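Local structure of sialyltransferase 0160 (Photobacterium damselae, 4R84) at residues N36-D39 / T45-L48; C95-G100 / R106-T111; G258-L263 / H285-T290. The protein catalyses transfer of sialic acid from CMP-sialic acid, probably to terminal galactose in alpha-2,6 linkage, as a GT-B-type glycosyltransferase. All blocks are in the same frame, centred on the assembly; numbering follows the deposited sequence.

Interaction 1 (N36-D39 / T45-L48)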
loop_
_atom_site.group_PDB
_atom_site.type_symbol
_atom_site.label_atom_id
_atom_site.label_comp_id
_atom_site.label_asym_id
_atom_site.label_seq_id
_atom_site.Cartn_x
_atom_site.Cartn_y
_atom_site.Cartn_z
ATOM N N ASN A 36 11.083 -25.715 -16.584
ATOM C CA ASN A 36 10.670 -24.801 -15.547
ATOM C C ASN A 36 11.861 -24.177 -14.847
ATOM O O ASN A 36 12.995 -24.646 -14.953
ATOM C CB ASN A 36 9.768 -25.491 -14.528
ATOM C CG ASN A 36 10.510 -26.500 -13.679
ATOM O OD1 ASN A 36 11.469 -27.119 -14.125
ATOM N ND2 ASN A 36 10.076 -26.655 -12.435
ATOM N N SER A 37 11.575 -23.108 -14.129
ATOM C CA SER A 37 12.606 -22.406 -13.381
ATOM C C SER A 37 12.067 -22.016 -12.018
ATOM O O SER A 37 10.865 -21.830 -11.840
ATOM C CB SER A 37 13.082 -21.173 -14.144
ATOM O OG SER A 37 12.014 -20.268 -14.343
ATOM N N ALA A 38 12.961 -21.919 -11.042
ATOM C CA ALA A 38 12.530 -21.568 -9.705
ATOM C C ALA A 38 13.657 -20.894 -8.958
ATOM O O ALA A 38 14.826 -21.224 -9.170
ATOM C CB ALA A 38 12.063 -22.812 -8.958
ATOM N N ASP A 39 13.306 -19.951 -8.081
ATOM C CA ASP A 39 14.276 -19.398 -7.135
ATOM C C ASP A 39 14.304 -20.274 -5.891
ATOM O O ASP A 39 13.256 -20.694 -5.406
ATOM C CB ASP A 39 13.921 -17.955 -6.742
ATOM C CG ASP A 39 14.133 -16.969 -7.876
ATOM O OD1 ASP A 39 14.735 -17.355 -8.905
ATOM O OD2 ASP A 39 13.713 -15.801 -7.729
ATOM N N THR A 45 15.341 -26.116 0.630
ATOM C CA THR A 45 15.367 -27.315 -0.200
ATOM C C THR A 45 14.355 -27.225 -1.351
ATOM O O THR A 45 13.237 -26.729 -1.184
ATOM C CB THR A 45 15.085 -28.565 0.660
ATOM O OG1 THR A 45 16.110 -28.706 1.656
ATOM C CG2 THR A 45 15.038 -29.837 -0.198
ATOM N N TYR A 46 14.783 -27.658 -2.530
ATOM C CA TYR A 46 13.909 -27.793 -3.683
ATOM C C TYR A 46 14.001 -29.233 -4.181
ATOM O O TYR A 46 15.102 -29.763 -4.299
ATOM C CB TYR A 46 14.303 -26.800 -4.778
ATOM C CG TYR A 46 13.366 -26.791 -5.965
ATOM C CD1 TYR A 46 13.498 -27.731 -6.991
ATOM C CD2 TYR A 46 12.357 -25.836 -6.073
ATOM C CE1 TYR A 46 12.634 -27.723 -8.081
ATOM C CE2 TYR A 46 11.499 -25.824 -7.156
ATOM C CZ TYR A 46 11.640 -26.761 -8.154
ATOM O OH TYR A 46 10.777 -26.732 -9.230
ATOM N N GLN A 47 12.868 -29.883 -4.435
ATOM C CA GLN A 47 12.913 -31.269 -4.919
ATOM C C GLN A 47 12.961 -31.340 -6.439
ATOM O O GLN A 47 11.990 -30.997 -7.111
ATOM C CB GLN A 47 11.710 -32.083 -4.438
ATOM C CG GLN A 47 11.854 -33.569 -4.801
ATOM C CD GLN A 47 10.596 -34.387 -4.558
ATOM O OE1 GLN A 47 9.500 -34.001 -4.960
ATOM N NE2 GLN A 47 10.755 -35.530 -3.907
ATOM N N LEU A 48 14.086 -31.786 -6.989
ATOM C CA LEU A 48 14.138 -32.017 -8.427
ATOM C C LEU A 48 13.384 -33.304 -8.770
ATOM O O LEU A 48 13.586 -34.357 -8.148
ATOM C CB LEU A 48 15.583 -32.070 -8.922
ATOM C CG LEU A 48 16.234 -30.683 -8.969
ATOM C CD1 LEU A 48 17.739 -30.788 -8.968
ATOM C CD2 LEU A 48 15.750 -29.848 -10.149
#
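Ala38 and Tyr46, whose side chains meet here, each hydrogen-bond through the main chain to a different neighbouring strand, Ala38 to Thr112 and Thr114 of 106-125, Tyr46 to Phe83 of 81-84. The two strands therefore belong to different sheets of the N-terminal domain, a beta sandwich probably of the immunoglobulin-like kind, consistent with its PKD-type sequence. Strand 31-41 lies beside strand 106-125, whereas 45-48 pairs with 81-84, and the chain crosses from one sheet to the other in the short connection between them. The two backbones stay well apart, the CA atoms of Ala38 and Tyr46 being 8.8 Å from each other, and side chains have to span the interval.

Tyr46 does most of the spanning. With CG anti to the backbone N (chi1 -175°), its ring is thrown out from strand 45-48 and reaches across to strand 36-39. The methyl of Ala38 meets the ring obliquely: Ala38 CB is 3.6 Å from Tyr46 CE2, and then about equally far from the carbons next to it, 4.1 Å from Tyr46 CZ and 4.2 Å from Tyr46 CD2. This is a plain apolar contact, small in extent, with 116 Å² buried between the segments in all. Leu113 of strand 106-125 touches both Ala38 and Tyr46, and so joins the two residues in one apolar cluster near the surface.

Beyond the methyl, the phenol end of Tyr46 approaches Asn36, whose side chain comes from the opposite direction. The amide plane and the ring plane are turned 47° against each other, so the groups do not stack. At this end of the ring, Tyr46 OH also lies 4.1 Å from Ala38 CB.

Interaction 2 (C95-G100 / R106-T111)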
loop_
_atom_site.group_PDB
_atom_site.type_symbol
_atom_site.label_atom_id
_atom_site.label_comp_id
_atom_site.label_asym_id
_atom_site.label_seq_id
_atom_site.Cartn_x
_atom_site.Cartn_y
_atom_site.Cartn_z
ATOM N N CYS A 95 21.543 -25.706 -13.374
ATOM C CA CYS A 95 20.682 -26.263 -14.409
ATOM C C CYS A 95 20.712 -27.799 -14.342
ATOM O O CYS A 95 21.794 -28.391 -14.292
ATOM C CB CYS A 95 21.193 -25.828 -15.768
ATOM S SG CYS A 95 21.693 -24.089 -15.764
ATOM N N PHE A 96 19.554 -28.458 -14.344
ATOM C CA PHE A 96 19.503 -29.937 -14.272
ATOM C C PHE A 96 18.603 -30.479 -15.372
ATOM O O PHE A 96 17.571 -29.887 -15.687
ATOM C CB PHE A 96 19.011 -30.407 -12.903
ATOM C CG PHE A 96 19.838 -29.888 -11.766
ATOM C CD1 PHE A 96 20.984 -30.551 -11.365
ATOM C CD2 PHE A 96 19.498 -28.700 -11.133
ATOM C CE1 PHE A 96 21.757 -30.062 -10.314
ATOM C CE2 PHE A 96 20.262 -28.213 -10.093
ATOM C CZ PHE A 96 21.394 -28.891 -9.682
ATOM N N THR A 97 19.020 -31.587 -15.984
ATOM C CA THR A 97 18.216 -32.216 -17.024
ATOM C C THR A 97 17.927 -33.676 -16.677
ATOM O O THR A 97 18.843 -34.464 -16.375
ATOM C CB THR A 97 18.909 -32.129 -18.397
ATOM O OG1 THR A 97 18.904 -30.771 -18.840
ATOM C CG2 THR A 97 18.190 -32.983 -19.432
ATOM N N PHE A 98 16.644 -34.027 -16.675
ATOM C CA PHE A 98 16.250 -35.419 -16.506
ATOM C C PHE A 98 15.881 -35.986 -17.864
ATOM O O PHE A 98 15.173 -35.345 -18.643
ATOM C CB PHE A 98 15.071 -35.555 -15.540
ATOM C CG PHE A 98 14.536 -36.958 -15.438
ATOM C CD1 PHE A 98 15.084 -37.849 -14.533
ATOM C CD2 PHE A 98 13.495 -37.386 -16.259
ATOM C CE1 PHE A 98 14.601 -39.156 -14.436
ATOM C CE2 PHE A 98 13.007 -38.685 -16.171
ATOM C CZ PHE A 98 13.557 -39.567 -15.256
ATOM N N LYS A 99 16.362 -37.189 -18.147
ATOM C CA LYS A 99 15.978 -37.903 -19.358
ATOM C C LYS A 99 15.423 -39.260 -18.972
ATOM O O LYS A 99 16.069 -40.011 -18.252
ATOM C CB LYS A 99 17.169 -38.075 -20.307
ATOM C CG LYS A 99 17.656 -36.783 -20.932
ATOM C CD LYS A 99 18.957 -36.978 -21.696
ATOM C CE LYS A 99 19.463 -35.651 -22.245
ATOM N NZ LYS A 99 20.825 -35.773 -22.830
ATOM N N GLY A 100 14.218 -39.564 -19.437
ATOM C CA GLY A 100 13.614 -40.851 -19.150
ATOM C C GLY A 100 13.037 -41.430 -20.424
ATOM O O GLY A 100 12.347 -40.750 -21.184
ATOM N N ARG A 106 9.768 -40.595 -24.952
ATOM C CA ARG A 106 10.948 -40.011 -24.356
ATOM C C ARG A 106 10.553 -38.740 -23.581
ATOM O O ARG A 106 9.833 -37.876 -24.103
ATOM C CB ARG A 106 11.976 -39.732 -25.440
ATOM C CG ARG A 106 13.272 -39.093 -24.952
ATOM C CD ARG A 106 14.321 -39.159 -26.104
ATOM N NE ARG A 106 15.528 -38.379 -25.759
ATOM C CZ ARG A 106 15.794 -37.179 -26.258
ATOM N NH1 ARG A 106 14.893 -36.613 -27.056
ATOM N NH2 ARG A 106 16.909 -36.552 -25.935
ATOM N N TYR A 107 10.991 -38.660 -22.328
ATOM C CA TYR A 107 10.630 -37.573 -21.438
ATOM C C TYR A 107 11.889 -36.828 -21.074
ATOM O O TYR A 107 12.853 -37.409 -20.582
ATOM C CB TYR A 107 9.946 -38.107 -20.184
ATOM C CG TYR A 107 8.648 -38.812 -20.462
ATOM C CD1 TYR A 107 8.623 -40.176 -20.732
ATOM C CD2 TYR A 107 7.448 -38.120 -20.456
ATOM C CE1 TYR A 107 7.436 -40.826 -20.993
ATOM C CE2 TYR A 107 6.259 -38.756 -20.716
ATOM C CZ TYR A 107 6.256 -40.111 -20.986
ATOM O OH TYR A 107 5.067 -40.752 -21.239
ATOM N N ILE A 108 11.859 -35.521 -21.280
ATOM C CA ILE A 108 12.945 -34.672 -20.843
ATOM C C ILE A 108 12.379 -33.574 -19.961
ATOM O O ILE A 108 11.349 -32.980 -20.285
ATOM C CB ILE A 108 13.715 -34.065 -22.031
ATOM C CG1 ILE A 108 14.421 -35.164 -22.832
ATOM C CG2 ILE A 108 14.729 -33.045 -21.538
ATOM C CD1 ILE A 108 15.188 -34.631 -24.013
ATOM N N THR A 109 13.009 -33.380 -18.809
ATOM C CA THR A 109 12.688 -32.261 -17.934
ATOM C C THR A 109 13.924 -31.399 -17.745
ATOM O O THR A 109 14.987 -31.899 -17.349
ATOM C CB THR A 109 12.184 -32.729 -16.548
ATOM O OG1 THR A 109 10.844 -33.224 -16.657
ATOM C CG2 THR A 109 12.221 -31.578 -15.531
ATOM N N ASN A 110 13.784 -30.103 -18.016
ATOM C CA ASN A 110 14.861 -29.162 -17.783
ATOM C C ASN A 110 14.457 -28.194 -16.677
ATOM O O ASN A 110 13.477 -27.485 -16.804
ATOM C CB ASN A 110 15.209 -28.401 -19.060
ATOM C CG ASN A 110 15.579 -29.321 -20.209
ATOM O OD1 ASN A 110 16.440 -30.190 -20.071
ATOM N ND2 ASN A 110 14.917 -29.141 -21.345
ATOM N N THR A 111 15.186 -28.215 -15.571
ATOM C CA THR A 111 14.864 -27.349 -14.460
ATOM C C THR A 111 16.030 -26.431 -14.154
ATOM O O THR A 111 17.149 -26.884 -13.969
ATOM C CB THR A 111 14.505 -28.156 -13.207
ATOM O OG1 THR A 111 13.320 -28.924 -13.459
ATOM C CG2 THR A 111 14.276 -27.216 -12.023
#
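Phe96, Phe98 and Gly100 carry the main-chain pairing, each exchanging two hydrogen bonds with the residue opposite, Thr111, Thr109 and Tyr107 in turn. The six bonds are short and fairly straight; the tightest runs from Tyr107 N to Gly100 O, 2.7 Å. Thr97 and Lys99 form the intervening non-hydrogen-bonded pairs with Asn110 and Ile108, where CA-H...O contacts take over: Ile108 CA lies 3.2 Å from Phe98 O.

One side-chain hydrogen bond is added to these. The side chains of Thr97 and Asn110 run alongside each other from neighbouring strands, and Thr97 OG1 donates to Asn110 OD1 over 2.8 Å. The hydroxyl is tilted 21° from the plane of the carbonyl, and Thr97 CG2 sits close by, 3.4 Å from the same Asn110 OD1.

The arrangement is a beta hairpin, antiparallel at 170°, in the N-terminal PKD-like domain, and Cys95, near the beginning of strand 92-101, is tied by a disulfide to Cys66 on the adjoining strand 59-66.

Apolar contacts fall on both faces. Beside Thr97 and Asn110, Ile108 divides its branches: Ile108 CG2 meets Thr97 CG2 diagonally, and Ile108 CG1 lies 4.1 Å from Lys99 CG. Its CD1 lies over the rim of one face of the Arg106 guanidinium, whose salt bridge to Glu31 reaches strand 31-41. The other face bears Phe96, Phe98, Thr109 and Thr111, all buried, with the partly exposed Tyr107 at its end. There Phe98 CB and Thr109 CB are 4.2 Å apart, and CG of Phe98, anti to its nitrogen (chi1 174°), carries the ring along the strand toward Gly100, where no side chain intervenes. Phe57 meets that ring edge-to-face. Tyr107 presents its ring edge to its partner, with Tyr107 CD1 3.8 Å from Gly100 O.

Interaction 3 (G258-L263 / H285-T290)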
loop_
_atom_site.group_PDB
_atom_site.type_symbol
_atom_site.label_atom_id
_atom_site.label_comp_id
_atom_site.label_asym_id
_atom_site.label_seq_id
_atom_site.Cartn_x
_atom_site.Cartn_y
_atom_site.Cartn_z
ATOM N N GLY A 258 20.468 18.529 -6.926
ATOM C CA GLY A 258 21.588 18.913 -6.100
ATOM C C GLY A 258 21.548 18.262 -4.732
ATOM O O GLY A 258 22.583 18.133 -4.078
ATOM N N GLU A 259 20.364 17.832 -4.301
ATOM C CA GLU A 259 20.230 17.240 -2.976
ATOM C C GLU A 259 20.322 15.707 -2.966
ATOM O O GLU A 259 20.281 15.089 -1.897
ATOM C CB GLU A 259 18.927 17.708 -2.337
ATOM C CG GLU A 259 19.081 19.107 -1.750
ATOM C CD GLU A 259 17.776 19.734 -1.335
ATOM O OE1 GLU A 259 17.819 20.828 -0.729
ATOM O OE2 GLU A 259 16.712 19.145 -1.621
ATOM N N VAL A 260 20.488 15.097 -4.138
ATOM C CA VAL A 260 20.684 13.651 -4.178
ATOM C C VAL A 260 21.922 13.268 -3.364
ATOM O O VAL A 260 21.874 12.347 -2.548
ATOM C CB VAL A 260 20.819 13.116 -5.620
ATOM C CG1 VAL A 260 21.217 11.631 -5.618
ATOM C CG2 VAL A 260 19.516 13.297 -6.372
ATOM N N SER A 261 23.031 13.976 -3.567
ATOM C CA SER A 261 24.252 13.651 -2.829
ATOM C C SER A 261 24.068 13.929 -1.337
ATOM O O SER A 261 24.667 13.277 -0.492
ATOM C CB SER A 261 25.456 14.419 -3.385
ATOM O OG SER A 261 25.279 15.820 -3.283
ATOM N N LEU A 262 23.232 14.906 -1.018
ATOM C CA LEU A 262 22.915 15.211 0.369
ATOM C C LEU A 262 22.244 14.002 1.036
ATOM O O LEU A 262 22.631 13.574 2.128
ATOM C CB LEU A 262 22.010 16.441 0.436
ATOM C CG LEU A 262 21.923 17.233 1.737
ATOM C CD1 LEU A 262 23.303 17.587 2.257
ATOM C CD2 LEU A 262 21.099 18.488 1.515
ATOM N N LEU A 263 21.235 13.452 0.371
ATOM C CA LEU A 263 20.569 12.252 0.867
ATOM C C LEU A 263 21.549 11.084 0.938
ATOM O O LEU A 263 21.619 10.379 1.940
ATOM C CB LEU A 263 19.360 11.908 -0.004
ATOM C CG LEU A 263 18.563 10.664 0.427
ATOM C CD1 LEU A 263 18.091 10.775 1.866
ATOM C CD2 LEU A 263 17.376 10.435 -0.510
ATOM N N HIS A 285 14.470 7.366 -5.755
ATOM C CA HIS A 285 14.641 6.596 -6.994
ATOM C C HIS A 285 16.012 6.816 -7.650
ATOM O O HIS A 285 16.398 6.070 -8.548
ATOM C CB HIS A 285 13.529 6.941 -7.981
ATOM C CG HIS A 285 13.612 8.334 -8.515
ATOM N ND1 HIS A 285 13.524 9.444 -7.703
ATOM C CD2 HIS A 285 13.772 8.799 -9.777
ATOM C CE1 HIS A 285 13.637 10.536 -8.441
ATOM N NE2 HIS A 285 13.786 10.171 -9.703
ATOM N N LYS A 286 16.742 7.831 -7.189
ATOM C CA LYS A 286 18.102 8.113 -7.664
ATOM C C LYS A 286 19.120 7.216 -6.982
ATOM O O LYS A 286 20.264 7.098 -7.424
ATOM C CB LYS A 286 18.471 9.582 -7.407
ATOM C CG LYS A 286 17.670 10.632 -8.170
ATOM C CD LYS A 286 18.098 10.731 -9.624
ATOM C CE LYS A 286 17.249 9.892 -10.544
ATOM N NZ LYS A 286 17.718 10.020 -11.955
ATOM N N LEU A 287 18.714 6.597 -5.887
ATOM C CA LEU A 287 19.643 5.808 -5.081
ATOM C C LEU A 287 19.273 4.337 -4.951
ATOM O O LEU A 287 20.148 3.484 -4.733
ATOM C CB LEU A 287 19.764 6.425 -3.685
ATOM C CG LEU A 287 20.258 7.874 -3.666
ATOM C CD1 LEU A 287 20.254 8.432 -2.248
ATOM C CD2 LEU A 287 21.642 7.987 -4.272
ATOM N N TYR A 288 17.984 4.042 -5.078
ATOM C CA TYR A 288 17.454 2.692 -4.946
ATOM C C TYR A 288 16.364 2.481 -5.973
ATOM O O TYR A 288 15.799 3.450 -6.487
ATOM C CB TYR A 288 16.874 2.456 -3.550
ATOM C CG TYR A 288 17.856 2.695 -2.438
ATOM C CD1 TYR A 288 18.736 1.700 -2.037
ATOM C CD2 TYR A 288 17.921 3.942 -1.801
ATOM C CE1 TYR A 288 19.660 1.930 -1.021
ATOM C CE2 TYR A 288 18.825 4.180 -0.792
ATOM C CZ TYR A 288 19.697 3.171 -0.409
ATOM O OH TYR A 288 20.601 3.410 0.594
ATOM N N ASP A 289 16.068 1.219 -6.263
ATOM C CA ASP A 289 14.928 0.865 -7.103
ATOM C C ASP A 289 13.639 1.201 -6.358
ATOM O O ASP A 289 13.254 0.487 -5.438
ATOM C CB ASP A 289 14.970 -0.617 -7.469
ATOM C CG ASP A 289 13.914 -0.997 -8.486
ATOM O OD1 ASP A 289 13.215 -0.096 -8.998
ATOM O OD2 ASP A 289 13.815 -2.196 -8.809
ATOM N N THR A 290 12.980 2.272 -6.796
ATOM C CA THR A 290 11.877 2.882 -6.066
ATOM C C THR A 290 10.658 3.100 -6.944
ATOM O O THR A 290 10.778 3.593 -8.064
ATOM C CB THR A 290 12.279 4.266 -5.490
ATOM O OG1 THR A 290 13.428 4.128 -4.652
ATOM C CG2 THR A 290 11.123 4.903 -4.695
#
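Val260 and Lys286 mark the closest backbone approach, their CA atoms 7.0 Å apart, between a turn of helix 252-267 and an irregular stretch of chain. The helix is kinked here: the nitrogens of Ser261 and Leu262 lack bonds to the preceding turn, and regular bonding is seen again at Leu263 N, which reaches Glu259 O. No hydrogen bond crosses between the segments, so the contact is made by carbon atoms, two methylenes of Lys286 among them.

Val260 fills the middle with both its methyls. Val260 CG2 rests 3.7 Å from Lys286 CG, the two side chains crossing at about a right angle, while Val260 CG1 is 3.9 Å from Leu287 CD2. One turn on, Leu263 takes the other branch, with Leu263 CG 3.9 Å from Leu287 CD1. The Lys286 chain bends at chi2 and chi3, which leads its ammonium end away from the helix and leaves only CB and CG against Val260.

Around this contact, Tyr312 of helix 307-313 touches both Val260 and Lys286, Leu287 also meets Ala264, and Thr290 opens strand 290-294 beside strand 225-233 in the Rossmann-type sheet.

Overall arrangement
The contacts follow one another along the chain. Interactions 1 and 2 share the N-terminal PKD-like domain, their centres about 13 Å apart, and they touch: strand 31-41 lies next to 106-125 in the sheet, and Leu48 CD1 of interaction 1 packs 3.5 Å from Phe96 CD2 of interaction 2. Interaction 3 stands apart in the sialyltransferase region, its centre about 36 Å from that of interaction 1 and about 46 Å from that of interaction 2. The long strand 106-125 bridges the two regions: beyond the hairpin it runs on to pair with 149-154 and 197-204, in the same sheet that the loop of interaction 3 enters through strand 290-294.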